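Local coordinates for RsfP (Uncultured bacterium, PDB 4GLJ), which probably catalyses the phosphate-dependent cleavage of methylthioadenosine and binds the dye rhodamine B in a pocket beside a phosphate ion, at residues A17-S22 with R91-V96; Y25-L30 with V59-R64; D141-E146 with I212-L217. All blocks are in the same frame, centred on the assembly; numbering follows the deposited sequence.

The three contacts share one mixed sheet, in which strands 57-63, 16-20, 92-101 and 213-221 lie side by side and parallel. Contact 1 is the middle pairing, its centre about 9 Å from that of contact 2 and about 11 Å from that of contact 3; the centres of contacts 2 and 3 are about 19 Å apart. Probable hydrogen bonds of 2.7 Å join contact 1 to contact 2 (Ile18 N to Ala60 O) and to contact 3 (Ile93 N to Ala213 O). Contacts 1 and 2 both reach the rhodamine B and the phosphate ion, through Ser22, Tyr25 and Arg64. Contact 3 lies farther from the ligand, with the Thr216 side chain about 10 Å from a rhodamine B.

Contact 1 (A17-S22 with R91-V96); sequences AIIGGS and RYIVSV. With RHB (N-[9-(2-carboxyphenyl)-6-(diethylamino)-3H-xanthen-3-ylidene]-N-ethylethanaminium), chain B; PO4 (phosphate ion), chain D.
Ile19 and Ile93 share one first torsion, CG1 anti to the carbonyl carbon and CG2 anti to the backbone N, and Ile19 runs on extended (chi2 179°), which brings its CD1 to 3.7 Å from Ile93 CG2. The strands are parallel neighbours in the central sheet of this phosphorylase-superfamily fold. On the other face Ile18 is bent at chi2 (-60°), and its CD1 lies 3.8 Å from Val94 CB, the two side chains pointing the same way. Ile18 CG2, the other branch, lies 4.0 Å from Val96 CG2. Helix 237-263 packs on this Ile18-Val96 face, helix 78-87 on that of Ala17, Ile19 and Ile93. Backbone bonds zip the strands: Ala17 N to Tyr92 O, Val94 N to Ala17 O, Ile19 N to Val94 O and Val96 N to Ile19 O. A weak one from Gly21 N to Val96 O ends the ladder. At Gly21 a side chain would collide with Val96 O and the phosphate. The chain turns into the ligand pocket, where Ser22 holds the phosphate twice, through OG, also bonded to His69 NE2, to O1 at 3.0 Å and through Ser22 N to phosphate O2 at 2.7 Å, a fairly straight bond (161° at the hydrogen).

Contact 2 (Y25-L30 with V59-R64); sequences YQMQAL and VAFLTR. With RHB (N-[9-(2-carboxyphenyl)-6-(diethylamino)-3H-xanthen-3-ylidene]-N-ethylethanaminium), chain B; PO4 (phosphate ion), chain D.
Phe61 stands up from its strand with CG anti to the backbone N (chi1 178°), pointing it at the 25-30 loop; the Gln26-Met27 peptide lies over one face of the ring. Met27 N sits over the centre of that face, 4.1 Å above the ring plane of Phe61, and Gln26 C lies over the same face nearer the rim. Tyr25 O comes to the ring edge, 3.6 Å from Phe61 CE2. Met27, with CG anti to its own carbonyl carbon (chi1 -84°), brings CG to 3.5 Å from Phe61 CD1; its SD makes an oblique Met-aromatic contact, 4.8 Å from the ring centroid of Phe61. An alanine in place of Phe61 would probably leave the Met27 sulfur without its aromatic partner and open a gap against the Gln26-Met27 peptide. The loop lies over strand 57-63 of the phosphorylase-superfamily sheet, running roughly antiparallel to it, and includes a type I turn from Met27 to Leu30. Thr63 uses both branches on Tyr25: OG1 gives a weak hydrogen bond to Tyr25 O (3.2 Å), and CG2 meets the ring edge in plane, 3.5 Å from Tyr25 CD2. The tyrosine hydroxyl bonds to Gly23 N, and its ring borders an ethyl group of rhodamine B, although the modelled approach is too close for the distance to be trusted. One residue beyond Thr63, Arg64 NH1 binds phosphate O4 at 2.8 Å, while its NE pairs with Glu203.

Contact 3 (D141-E146 with I212-L217); sequences DPLCPE and IAYATL
Leu143 lays one methyl, CD2, against the edge of the Tyr214 ring and in its plane, 3.7 Å from Tyr214 CD1 and equally near CE1. The two side chains lie side by side and point the same way. In Leu143, CG is anti to the carbonyl carbon (chi1 -63°). Its CD2 also lies 3.6 Å from Thr216 OG1. Thr216 OG1 beside this methyl bonds to Asn200; the Tyr214 hydroxyl, farther along the ring, bonds to Glu203 and more weakly to Asn200. The backbone provides the polar link across the contact. Cys144 N gives a nearly straight hydrogen bond (168° at the hydrogen) of 2.8 Å to Tyr214 O, arriving tilted from the carbonyl plane, and Leu143 CA adds a C-H contact to the same oxygen at 3.3 Å. That oxygen is therefore met by two neighbouring residues of the loop. Ala215 CB, one residue on, sits 3.9 Å from Cys144 O, and Ala213 CB, one residue before Tyr214, lies 4.1 Å from Cys144 CB. Cys144 occupies the N-cap position of helix 145-157. At the start of the loop, Asp141 forms a salt bridge to Arg182 of the second subunit, and Pro142 packs on Thr181 of that subunit. Strand 213-221, flanked in the sheet by strands 92-101 and 111-119, thus receives a loop that leads into a helix, an arrangement that belongs to the helix-flanked central sheet of the phosphorylase superfamily.

Contact 1 (A17-S22 with R91-V96)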
# COMPACT_ATOMS: atom_id res chain seq x y z
N ALA A 17 -8.76 26.55 11.62
CA ALA A 17 -8.52 25.44 12.54
C ALA A 17 -7.08 25.07 12.58
O ALA A 17 -6.36 25.13 11.58
CB ALA A 17 -9.39 24.24 12.16
N ILE A 18 -6.63 24.68 13.77
CA ILE A 18 -5.30 24.17 13.93
C ILE A 18 -5.47 22.68 14.33
O ILE A 18 -6.20 22.36 15.30
CB ILE A 18 -4.58 24.89 15.06
CG1 ILE A 18 -4.60 26.43 14.85
CG2 ILE A 18 -3.16 24.34 15.29
CD1 ILE A 18 -3.92 26.85 13.53
N ILE A 19 -4.74 21.80 13.61
CA ILE A 19 -4.76 20.37 13.93
C ILE A 19 -3.41 20.13 14.51
O ILE A 19 -2.37 20.26 13.84
CB ILE A 19 -5.03 19.43 12.72
CG1 ILE A 19 -6.37 19.76 12.10
CG2 ILE A 19 -4.91 17.95 13.21
CD1 ILE A 19 -6.73 18.91 10.87
N GLY A 20 -3.39 19.84 15.82
CA GLY A 20 -2.15 19.72 16.54
C GLY A 20 -1.62 18.28 16.62
O GLY A 20 -2.36 17.39 17.13
N GLY A 21 -0.34 18.09 16.23
CA GLY A 21 0.40 16.81 16.18
C GLY A 21 1.06 16.44 17.48
O GLY A 21 0.65 16.94 18.55
N SER A 22 2.08 15.61 17.38
CA SER A 22 2.79 15.16 18.56
C SER A 22 3.36 16.37 19.31
O SER A 22 4.00 17.23 18.70
CB SER A 22 3.90 14.20 18.19
OG SER A 22 3.35 13.00 17.69
N ARG A 91 -12.50 27.24 6.89
CA ARG A 91 -12.10 27.48 5.52
C ARG A 91 -10.59 27.29 5.41
O ARG A 91 -10.08 27.11 4.31
CB ARG A 91 -12.49 28.92 5.15
CG ARG A 91 -14.01 29.13 5.17
CD ARG A 91 -14.39 30.59 5.08
NE ARG A 91 -13.77 31.19 3.92
CZ ARG A 91 -13.03 32.28 3.93
NH1 ARG A 91 -12.83 32.98 5.03
NH2 ARG A 91 -12.50 32.66 2.80
N TYR A 92 -9.91 27.36 6.55
CA TYR A 92 -8.43 27.23 6.55
C TYR A 92 -8.00 26.31 7.65
O TYR A 92 -8.41 26.46 8.77
CB TYR A 92 -7.69 28.56 6.78
CG TYR A 92 -8.09 29.67 5.78
CD1 TYR A 92 -7.53 29.73 4.49
CD2 TYR A 92 -9.10 30.59 6.11
CE1 TYR A 92 -7.89 30.74 3.58
CE2 TYR A 92 -9.50 31.61 5.22
CZ TYR A 92 -8.88 31.68 3.98
OH TYR A 92 -9.26 32.68 3.11
N ILE A 93 -7.15 25.32 7.31
CA ILE A 93 -6.50 24.44 8.33
C ILE A 93 -4.98 24.57 8.26
O ILE A 93 -4.41 24.53 7.17
CB ILE A 93 -6.84 22.92 8.09
CG1 ILE A 93 -8.33 22.74 8.35
CG2 ILE A 93 -6.01 22.02 9.03
CD1 ILE A 93 -8.84 21.34 7.96
N VAL A 94 -4.37 24.74 9.44
CA VAL A 94 -2.95 24.56 9.58
C VAL A 94 -2.74 23.28 10.38
O VAL A 94 -3.11 23.16 11.52
CB VAL A 94 -2.23 25.73 10.29
CG1 VAL A 94 -0.71 25.45 10.39
CG2 VAL A 94 -2.45 27.01 9.48
N SER A 95 -2.04 22.34 9.78
CA SER A 95 -1.70 21.06 10.43
C SER A 95 -0.28 21.26 10.98
O SER A 95 0.64 21.72 10.29
CB SER A 95 -1.60 19.97 9.33
OG SER A 95 -0.67 18.96 9.80
N VAL A 96 -0.09 20.92 12.22
CA VAL A 96 1.17 21.12 12.85
C VAL A 96 1.67 19.75 13.22
O VAL A 96 1.02 19.08 14.03
CB VAL A 96 1.07 22.01 14.11
CG1 VAL A 96 2.49 22.14 14.68
CG2 VAL A 96 0.45 23.39 13.76
O2 RHB B . 7.08 8.70 23.54
C26 RHB B . 8.16 8.12 23.37
C19 RHB B . 8.80 8.06 22.02
C14 RHB B . 8.41 8.78 20.89
C15 RHB B . 9.14 8.61 19.72
C16 RHB B . 10.23 7.76 19.64
C17 RHB B . 10.61 7.05 20.76
C18 RHB B . 9.89 7.22 21.93
C9 RHB B . 7.27 9.74 20.75
C8 RHB B . 6.77 9.98 19.36
C13 RHB B . 7.31 9.33 18.26
C12 RHB B . 6.84 9.55 16.97
C11 RHB B . 5.79 10.40 16.75
N1 RHB B . 5.32 10.69 15.45
C35 RHB B . 6.57 10.83 14.67
C36 RHB B . 7.52 11.65 15.53
C22 RHB B . 4.33 9.80 14.78
C23 RHB B . 2.90 10.27 15.10
C10 RHB B . 5.27 11.07 17.86
C7 RHB B . 5.74 10.85 19.15
O1 RHB B . 5.17 11.52 20.20
C1 RHB B . 5.57 11.38 21.50
C2 RHB B . 6.61 10.51 21.85
C6 RHB B . 4.91 12.11 22.48
C5 RHB B . 5.26 12.00 23.81
C4 RHB B . 6.29 11.15 24.17
C3 RHB B . 6.96 10.41 23.20
N2 RHB B . 4.57 12.78 24.75
C24 RHB B . 3.16 12.38 24.88
C25 RHB B . 2.36 13.58 25.37
C33 RHB B . 5.27 12.75 26.06
C34 RHB B . 4.92 14.02 26.82
O3 RHB B . 8.78 7.59 24.32
P PO4 D . 2.04 14.05 14.15
O1 PO4 D . 2.77 12.90 14.77
O2 PO4 D . 2.71 15.25 14.79
O3 PO4 D . 2.28 13.93 12.69
O4 PO4 D . 0.55 14.07 14.47

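Contact 2 (Y25-L30 with V59-R64)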
# COMPACT_ATOMS: atom_id res chain seq x y z
N TYR A 25 -1.07 19.28 22.58
CA TYR A 25 -2.28 18.71 23.20
C TYR A 25 -3.22 19.84 23.59
O TYR A 25 -4.42 19.62 23.73
CB TYR A 25 -1.92 17.75 24.37
CG TYR A 25 -0.90 16.76 23.83
CD1 TYR A 25 0.36 16.58 24.43
CD2 TYR A 25 -1.18 16.07 22.62
CE1 TYR A 25 1.29 15.69 23.86
CE2 TYR A 25 -0.26 15.22 22.03
CZ TYR A 25 0.96 15.02 22.64
OH TYR A 25 1.82 14.15 22.02
N GLN A 26 -2.68 21.04 23.72
CA GLN A 26 -3.51 22.22 23.83
C GLN A 26 -2.94 23.51 23.21
O GLN A 26 -1.74 23.61 22.92
CB GLN A 26 -3.93 22.47 25.29
CG GLN A 26 -2.81 22.65 26.29
CD GLN A 26 -3.29 23.48 27.46
OE1 GLN A 26 -4.35 23.20 28.02
NE2 GLN A 26 -2.54 24.52 27.81
N MET A 27 -3.85 24.47 23.00
CA MET A 27 -3.48 25.84 22.74
C MET A 27 -3.77 26.73 23.95
O MET A 27 -4.81 27.37 24.00
CB MET A 27 -4.22 26.37 21.52
CG MET A 27 -3.54 26.02 20.23
SD MET A 27 -4.17 26.97 18.82
CE MET A 27 -5.90 26.49 18.68
N GLN A 28 -2.83 26.74 24.90
CA GLN A 28 -2.85 27.62 26.10
C GLN A 28 -3.33 29.08 25.92
O GLN A 28 -4.11 29.59 26.74
CB GLN A 28 -1.45 27.62 26.74
CG GLN A 28 -1.23 28.54 27.94
CD GLN A 28 -1.70 27.93 29.25
OE1 GLN A 28 -2.72 27.24 29.29
NE2 GLN A 28 -0.96 28.18 30.32
N ALA A 29 -2.87 29.77 24.86
CA ALA A 29 -3.15 31.20 24.74
C ALA A 29 -4.62 31.58 24.35
O ALA A 29 -5.03 32.74 24.52
CB ALA A 29 -2.13 31.87 23.82
N LEU A 30 -5.43 30.64 23.85
CA LEU A 30 -6.81 31.01 23.47
C LEU A 30 -7.60 31.49 24.68
O LEU A 30 -7.50 30.90 25.76
CB LEU A 30 -7.56 29.86 22.82
CG LEU A 30 -6.93 29.20 21.60
CD1 LEU A 30 -7.70 27.90 21.29
CD2 LEU A 30 -6.90 30.15 20.40
N VAL A 59 -10.66 30.47 16.69
CA VAL A 59 -9.89 29.38 16.06
C VAL A 59 -10.42 28.07 16.66
O VAL A 59 -10.79 28.04 17.83
CB VAL A 59 -8.42 29.55 16.45
CG1 VAL A 59 -7.63 28.45 15.86
CG2 VAL A 59 -7.87 30.88 15.93
N ALA A 60 -10.50 27.00 15.85
CA ALA A 60 -10.80 25.65 16.35
C ALA A 60 -9.47 24.86 16.49
O ALA A 60 -8.65 24.87 15.57
CB ALA A 60 -11.72 24.93 15.37
N PHE A 61 -9.28 24.20 17.62
CA PHE A 61 -8.04 23.45 17.88
C PHE A 61 -8.45 21.97 18.05
O PHE A 61 -9.37 21.66 18.85
CB PHE A 61 -7.28 23.90 19.15
CG PHE A 61 -6.04 23.06 19.40
CD1 PHE A 61 -4.89 23.24 18.59
CD2 PHE A 61 -6.03 22.02 20.35
CE1 PHE A 61 -3.76 22.42 18.76
CE2 PHE A 61 -4.89 21.19 20.52
CZ PHE A 61 -3.76 21.41 19.74
N LEU A 62 -7.84 21.10 17.26
CA LEU A 62 -8.18 19.64 17.33
C LEU A 62 -6.83 18.92 17.59
O LEU A 62 -5.87 19.13 16.84
CB LEU A 62 -8.79 19.20 16.01
CG LEU A 62 -9.08 17.69 15.87
CD1 LEU A 62 -9.73 17.23 17.18
CD2 LEU A 62 -10.06 17.47 14.73
N THR A 63 -6.74 18.14 18.68
CA THR A 63 -5.52 17.34 18.95
C THR A 63 -5.64 16.10 18.16
O THR A 63 -6.50 15.28 18.48
CB THR A 63 -5.47 16.89 20.42
OG1 THR A 63 -5.64 18.04 21.22
CG2 THR A 63 -4.13 16.28 20.69
N ARG A 64 -4.80 15.94 17.13
CA ARG A 64 -4.93 14.81 16.26
C ARG A 64 -4.90 13.40 16.98
O ARG A 64 -5.69 12.47 16.62
CB ARG A 64 -3.77 14.92 15.22
CG ARG A 64 -3.82 13.80 14.25
CD ARG A 64 -2.71 13.87 13.23
NE ARG A 64 -2.72 15.08 12.38
CZ ARG A 64 -1.82 16.06 12.36
NH1 ARG A 64 -0.82 16.11 13.23
NH2 ARG A 64 -1.96 17.07 11.47
O2 RHB B . 7.08 8.70 23.54
C26 RHB B . 8.16 8.12 23.37
C19 RHB B . 8.80 8.06 22.02
C14 RHB B . 8.41 8.78 20.89
C15 RHB B . 9.14 8.61 19.72
C16 RHB B . 10.23 7.76 19.64
C17 RHB B . 10.61 7.05 20.76
C18 RHB B . 9.89 7.22 21.93
C9 RHB B . 7.27 9.74 20.75
C8 RHB B . 6.77 9.98 19.36
C13 RHB B . 7.31 9.33 18.26
C12 RHB B . 6.84 9.55 16.97
C11 RHB B . 5.79 10.40 16.75
N1 RHB B . 5.32 10.69 15.45
C35 RHB B . 6.57 10.83 14.67
C36 RHB B . 7.52 11.65 15.53
C22 RHB B . 4.33 9.80 14.78
C23 RHB B . 2.90 10.27 15.10
C10 RHB B . 5.27 11.07 17.86
C7 RHB B . 5.74 10.85 19.15
O1 RHB B . 5.17 11.52 20.20
C1 RHB B . 5.57 11.38 21.50
C2 RHB B . 6.61 10.51 21.85
C6 RHB B . 4.91 12.11 22.48
C5 RHB B . 5.26 12.00 23.81
C4 RHB B . 6.29 11.15 24.17
C3 RHB B . 6.96 10.41 23.20
N2 RHB B . 4.57 12.78 24.75
C24 RHB B . 3.16 12.38 24.88
C25 RHB B . 2.36 13.58 25.37
C33 RHB B . 5.27 12.75 26.06
C34 RHB B . 4.92 14.02 26.82
O3 RHB B . 8.78 7.59 24.32
P PO4 D . 2.04 14.05 14.15
O1 PO4 D . 2.77 12.90 14.77
O2 PO4 D . 2.71 15.25 14.79
O3 PO4 D . 2.28 13.93 12.69
O4 PO4 D . 0.55 14.07 14.47

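Contact 3 (D141-E146 with I212-L217)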
# COMPACT_ATOMS: atom_id res chain seq x y z
N ASP A 141 -1.39 20.19 -6.37
CA ASP A 141 -0.76 21.02 -5.34
C ASP A 141 -1.43 20.68 -3.98
O ASP A 141 -2.56 21.20 -3.68
CB ASP A 141 -0.81 22.53 -5.73
CG ASP A 141 -0.16 22.78 -7.06
OD1 ASP A 141 1.06 22.62 -7.17
OD2 ASP A 141 -0.89 23.06 -8.05
N PRO A 142 -0.83 19.76 -3.20
CA PRO A 142 -1.70 19.25 -2.18
C PRO A 142 -1.78 20.11 -0.89
O PRO A 142 -2.55 19.73 -0.01
CB PRO A 142 -1.05 17.88 -1.81
CG PRO A 142 0.42 18.18 -2.03
CD PRO A 142 0.41 18.93 -3.35
N LEU A 143 -0.92 21.13 -0.78
CA LEU A 143 -0.77 22.01 0.39
C LEU A 143 -0.91 23.42 -0.16
O LEU A 143 -0.16 23.81 -1.04
CB LEU A 143 0.63 21.81 0.97
CG LEU A 143 0.83 20.37 1.49
CD1 LEU A 143 2.27 19.92 1.63
CD2 LEU A 143 -0.05 20.08 2.72
N CYS A 144 -1.91 24.14 0.29
CA CYS A 144 -2.36 25.42 -0.31
C CYS A 144 -1.22 26.39 -0.25
O CYS A 144 -0.77 26.74 0.84
CB CYS A 144 -3.60 26.00 0.44
SG CYS A 144 -4.09 27.72 0.05
N PRO A 145 -0.73 26.87 -1.40
CA PRO A 145 0.43 27.79 -1.37
C PRO A 145 0.13 29.15 -0.69
O PRO A 145 1.05 29.76 -0.19
CB PRO A 145 0.72 28.06 -2.87
CG PRO A 145 -0.43 27.51 -3.64
CD PRO A 145 -1.17 26.53 -2.77
N GLU A 146 -1.12 29.61 -0.71
CA GLU A 146 -1.48 30.88 -0.04
C GLU A 146 -1.30 30.71 1.49
O GLU A 146 -0.76 31.60 2.11
CB GLU A 146 -2.91 31.33 -0.39
CG GLU A 146 -3.16 31.48 -1.88
CD GLU A 146 -2.53 32.74 -2.46
OE1 GLU A 146 -3.03 33.23 -3.52
OE2 GLU A 146 -1.57 33.29 -1.86
N ILE A 212 -11.53 22.70 1.90
CA ILE A 212 -10.86 23.48 2.95
C ILE A 212 -9.39 23.64 2.60
O ILE A 212 -8.73 22.65 2.28
CB ILE A 212 -10.95 22.79 4.32
CG1 ILE A 212 -12.39 22.56 4.75
CG2 ILE A 212 -10.16 23.57 5.39
CD1 ILE A 212 -12.58 21.65 5.99
N ALA A 213 -8.87 24.85 2.68
CA ALA A 213 -7.50 25.11 2.36
C ALA A 213 -6.67 24.55 3.48
O ALA A 213 -7.00 24.70 4.64
CB ALA A 213 -7.26 26.64 2.19
N TYR A 214 -5.60 23.86 3.13
CA TYR A 214 -4.91 23.04 4.11
C TYR A 214 -3.45 23.15 3.79
O TYR A 214 -3.02 22.96 2.63
CB TYR A 214 -5.35 21.58 4.01
CG TYR A 214 -4.60 20.57 4.91
CD1 TYR A 214 -3.32 20.07 4.51
CD2 TYR A 214 -5.18 20.07 6.06
CE1 TYR A 214 -2.62 19.17 5.29
CE2 TYR A 214 -4.51 19.16 6.88
CZ TYR A 214 -3.23 18.70 6.47
OH TYR A 214 -2.59 17.73 7.25
N ALA A 215 -2.66 23.48 4.82
CA ALA A 215 -1.19 23.44 4.68
C ALA A 215 -0.54 22.96 5.98
O ALA A 215 -1.19 22.87 7.03
CB ALA A 215 -0.59 24.78 4.20
N THR A 216 0.76 22.66 5.91
CA THR A 216 1.40 21.94 7.04
C THR A 216 2.57 22.79 7.56
O THR A 216 3.34 23.32 6.78
CB THR A 216 1.94 20.57 6.56
OG1 THR A 216 0.78 19.74 6.23
CG2 THR A 216 2.73 19.86 7.68
N LEU A 217 2.61 22.95 8.87
CA LEU A 217 3.82 23.43 9.54
C LEU A 217 4.52 22.18 10.18
O LEU A 217 4.04 21.63 11.18
CB LEU A 217 3.41 24.45 10.63
CG LEU A 217 4.54 24.98 11.54
CD1 LEU A 217 5.51 25.77 10.69
CD2 LEU A 217 3.98 25.86 12.66